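Local coordinates for cytochrome c7 (Geobacter sulfurreducens, PDB 3H34), which probably carries electrons through covalently attached c-type haems with two histidine axial ligands, as a small multihaem cytochrome, at residues S8-T14 with L66-G70. Residues are numbered along the deposited sequence; the frame is centred on the assembly and turned at random.
With HEM (protoporphyrin IX containing Fe), chain D.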
loop_
_atom_site.group_PDB
_atom_site.type_symbol
_atom_site.label_atom_id
_atom_site.label_comp_id
_atom_site.label_asym_id
_atom_site.label_seq_id
_atom_site.Cartn_x
_atom_site.Cartn_y
_atom_site.Cartn_z
ATOM N N SER A 8 10.225 -2.754 7.537
ATOM C CA SER A 8 10.955 -1.738 6.785
ATOM C C SER A 8 12.055 -1.076 7.601
ATOM O O SER A 8 11.912 -0.876 8.806
ATOM C CB SER A 8 9.983 -0.666 6.286
ATOM O OG SER A 8 10.661 0.384 5.620
ATOM N N LYS A 9 13.150 -0.730 6.933
ATOM C CA LYS A 9 14.267 -0.076 7.597
ATOM C C LYS A 9 13.868 1.335 8.010
ATOM O O LYS A 9 14.572 1.992 8.778
ATOM C CB LYS A 9 15.482 -0.028 6.668
ATOM N N ASN A 10 12.733 1.804 7.498
ATOM C CA ASN A 10 12.256 3.138 7.844
ATOM C C ASN A 10 11.032 3.058 8.752
ATOM O O ASN A 10 10.361 4.064 8.993
ATOM C CB ASN A 10 11.899 3.933 6.587
ATOM C CG ASN A 10 11.692 5.407 6.878
ATOM O OD1 ASN A 10 10.759 6.032 6.372
ATOM N ND2 ASN A 10 12.569 5.973 7.697
ATOM N N GLY A 11 10.749 1.860 9.255
ATOM C CA GLY A 11 9.606 1.670 10.133
ATOM C C GLY A 11 8.566 0.772 9.489
ATOM O O GLY A 11 8.225 0.959 8.323
ATOM N N ALA A 12 8.058 -0.200 10.243
ATOM C CA ALA A 12 7.062 -1.129 9.714
ATOM C C ALA A 12 5.805 -0.417 9.232
ATOM O O ALA A 12 5.379 0.584 9.808
ATOM C CB ALA A 12 6.696 -2.166 10.772
ATOM N N VAL A 13 5.217 -0.942 8.162
ATOM C CA VAL A 13 3.999 -0.375 7.597
ATOM C C VAL A 13 2.852 -1.351 7.805
ATOM O O VAL A 13 2.969 -2.532 7.476
ATOM C CB VAL A 13 4.156 -0.116 6.083
ATOM C CG1 VAL A 13 2.838 0.379 5.492
ATOM C CG2 VAL A 13 5.263 0.895 5.839
ATOM N N THR A 14 1.747 -0.867 8.362
ATOM C CA THR A 14 0.583 -1.718 8.579
ATOM C C THR A 14 -0.397 -1.429 7.457
ATOM O O THR A 14 -0.920 -0.315 7.347
ATOM C CB THR A 14 -0.075 -1.431 9.937
ATOM O OG1 THR A 14 0.853 -1.741 10.984
ATOM C CG2 THR A 14 -1.327 -2.279 10.112
ATOM N N LEU A 66 3.476 8.689 8.964
ATOM C CA LEU A 66 2.064 8.352 9.075
ATOM C C LEU A 66 1.780 7.031 8.371
ATOM O O LEU A 66 0.699 6.459 8.503
ATOM C CB LEU A 66 1.205 9.476 8.489
ATOM C CG LEU A 66 1.405 10.826 9.185
ATOM C CD1 LEU A 66 0.457 11.859 8.595
ATOM C CD2 LEU A 66 1.160 10.674 10.682
ATOM N N CYS A 67 2.764 6.549 7.622
ATOM C CA CYS A 67 2.629 5.279 6.929
ATOM C C CYS A 67 3.635 4.320 7.557
ATOM O O CYS A 67 3.321 3.161 7.827
ATOM C CB CYS A 67 2.906 5.454 5.441
ATOM S SG CYS A 67 2.461 3.997 4.448
ATOM N N HIS A 68 4.848 4.818 7.782
ATOM C CA HIS A 68 5.898 4.042 8.433
ATOM C C HIS A 68 5.691 4.288 9.924
ATOM O O HIS A 68 6.405 5.081 10.534
ATOM C CB HIS A 68 7.277 4.557 8.020
ATOM C CG HIS A 68 7.681 4.162 6.636
ATOM N ND1 HIS A 68 8.165 2.918 6.302
ATOM C CD2 HIS A 68 7.653 4.870 5.479
ATOM C CE1 HIS A 68 8.413 2.912 4.983
ATOM N NE2 HIS A 68 8.116 4.076 4.439
ATOM N N THR A 69 4.705 3.607 10.497
ATOM C CA THR A 69 4.354 3.771 11.906
ATOM C C THR A 69 5.024 2.808 12.880
ATOM O O THR A 69 5.003 3.041 14.089
ATOM C CB THR A 69 2.838 3.624 12.104
ATOM O OG1 THR A 69 2.440 2.306 11.709
ATOM C CG2 THR A 69 2.087 4.650 11.272
ATOM N N GLY A 70 5.603 1.730 12.361
ATOM C CA GLY A 70 6.242 0.748 13.220
ATOM C C GLY A 70 7.478 1.240 13.948
ATOM O O GLY A 70 7.941 2.362 13.658
ATOM O OXT GLY A 70 7.991 0.495 14.809
HETATM C CHA HEM D . 9.946 1.528 1.853
HETATM C CHB HEM D . 11.312 5.974 3.179
HETATM C CHC HEM D . 6.733 7.510 2.756
HETATM C CHD HEM D . 5.310 2.879 2.329
HETATM C C1A HEM D . 10.708 2.628 2.211
HETATM C C2A HEM D . 12.148 2.597 2.370
HETATM C C3A HEM D . 12.515 3.837 2.769
HETATM C C4A HEM D . 11.321 4.625 2.872
HETATM C CMA HEM D . 13.932 4.321 3.048
HETATM C CAA HEM D . 13.034 1.370 2.202
HETATM C CBA HEM D . 13.393 0.813 3.571
HETATM C CGA HEM D . 14.063 -0.542 3.489
HETATM O O1A HEM D . 15.026 -0.680 2.707
HETATM O O2A HEM D . 13.628 -1.466 4.213
HETATM C C1B HEM D . 10.176 6.764 3.171
HETATM C C2B HEM D . 10.211 8.189 3.354
HETATM C C3B HEM D . 8.939 8.634 3.172
HETATM C C4B HEM D . 8.116 7.474 2.895
HETATM C CMB HEM D . 11.425 9.023 3.755
HETATM C CAB HEM D . 8.455 10.075 3.238
HETATM C CBB HEM D . 9.037 10.993 2.166
HETATM C C1C HEM D . 5.948 6.362 2.607
HETATM C C2C HEM D . 4.500 6.374 2.627
HETATM C C3C HEM D . 4.099 5.062 2.595
HETATM C C4C HEM D . 5.302 4.265 2.514
HETATM C CMC HEM D . 3.618 7.618 2.773
HETATM C CAC HEM D . 2.695 4.454 2.709
HETATM C CBC HEM D . 1.535 5.223 2.087
HETATM C C1D HEM D . 6.461 2.124 2.147
HETATM C C2D HEM D . 6.465 0.693 1.927
HETATM C C3D HEM D . 7.754 0.336 1.677
HETATM C C4D HEM D . 8.556 1.528 1.821
HETATM C CMD HEM D . 5.264 -0.245 1.957
HETATM C CAD HEM D . 8.241 -1.037 1.222
HETATM C CBD HEM D . 8.367 -2.022 2.374
HETATM C CGD HEM D . 8.917 -3.361 1.931
HETATM O O1D HEM D . 10.082 -3.407 1.481
HETATM O O2D HEM D . 8.185 -4.367 2.030
HETATM N NA HEM D . 10.198 3.882 2.537
HETATM N NB HEM D . 8.880 6.319 2.884
HETATM N NC HEM D . 6.439 5.059 2.539
HETATM N ND HEM D . 7.764 2.628 2.109
HETATM FE FE HEM D . 8.319 4.472 2.505
HETATM O O HOH W 1 9.701 -1.176 12.514
HETATM O O HOH W 2 1.324 1.836 9.173
#
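The last haem-attachment motif of the chain, Cys-67 followed by the axial ligand His-68, meets residues 8-14, a turn running into strand 13-15, which pack against the imidazole of His-68. His-68 NE2 binds the iron at 2.0 Å, and Cys-67 SG forms the thioether to the former vinyl carbon CAC. The other ring nitrogen, His-68 ND1, donates to Gly-11 O at 2.8 Å; the bond is nearly straight (165°), lies in the ring plane and meets a carbonyl lone pair. Together with the iron bond it holds the rotation of the ring, and it may lend the imidazole some imidazolate character. Asn-10 CB lies over one ring face, 4.0 Å from the centroid in a CH-pi contact; with CG anti to the backbone N (chi1 -167°), the amide turns OD1 over the same face, 3.4 Å from His-68 CD2. Val-13 CG2 approaches the ring obliquely, while CG1 rests on Cys-67 SG. Ser-8 OG lies 3.4 Å from CE1 of His-68 and accepts from Asn-10 N in an ST turn within the type I turn 8-11; an alanine replacing Ser-8 would probably leave the Asn-10 amide without this acceptor and lose the OG contact beside CE1. The backbone N of Lys-9 donates a hydrogen bond to propionate oxygen O2A, at 2.9 Å. Gly-70 N donates to Ala-12 O, and one water joins Thr-14 N, Cys-67 O and Thr-69 OG1. The C-terminal end following helix 64-67 thus sits beside strand 13-15, which pairs with strand 4-6, while His-47 of helix 43-57 supplies the second axial ligand.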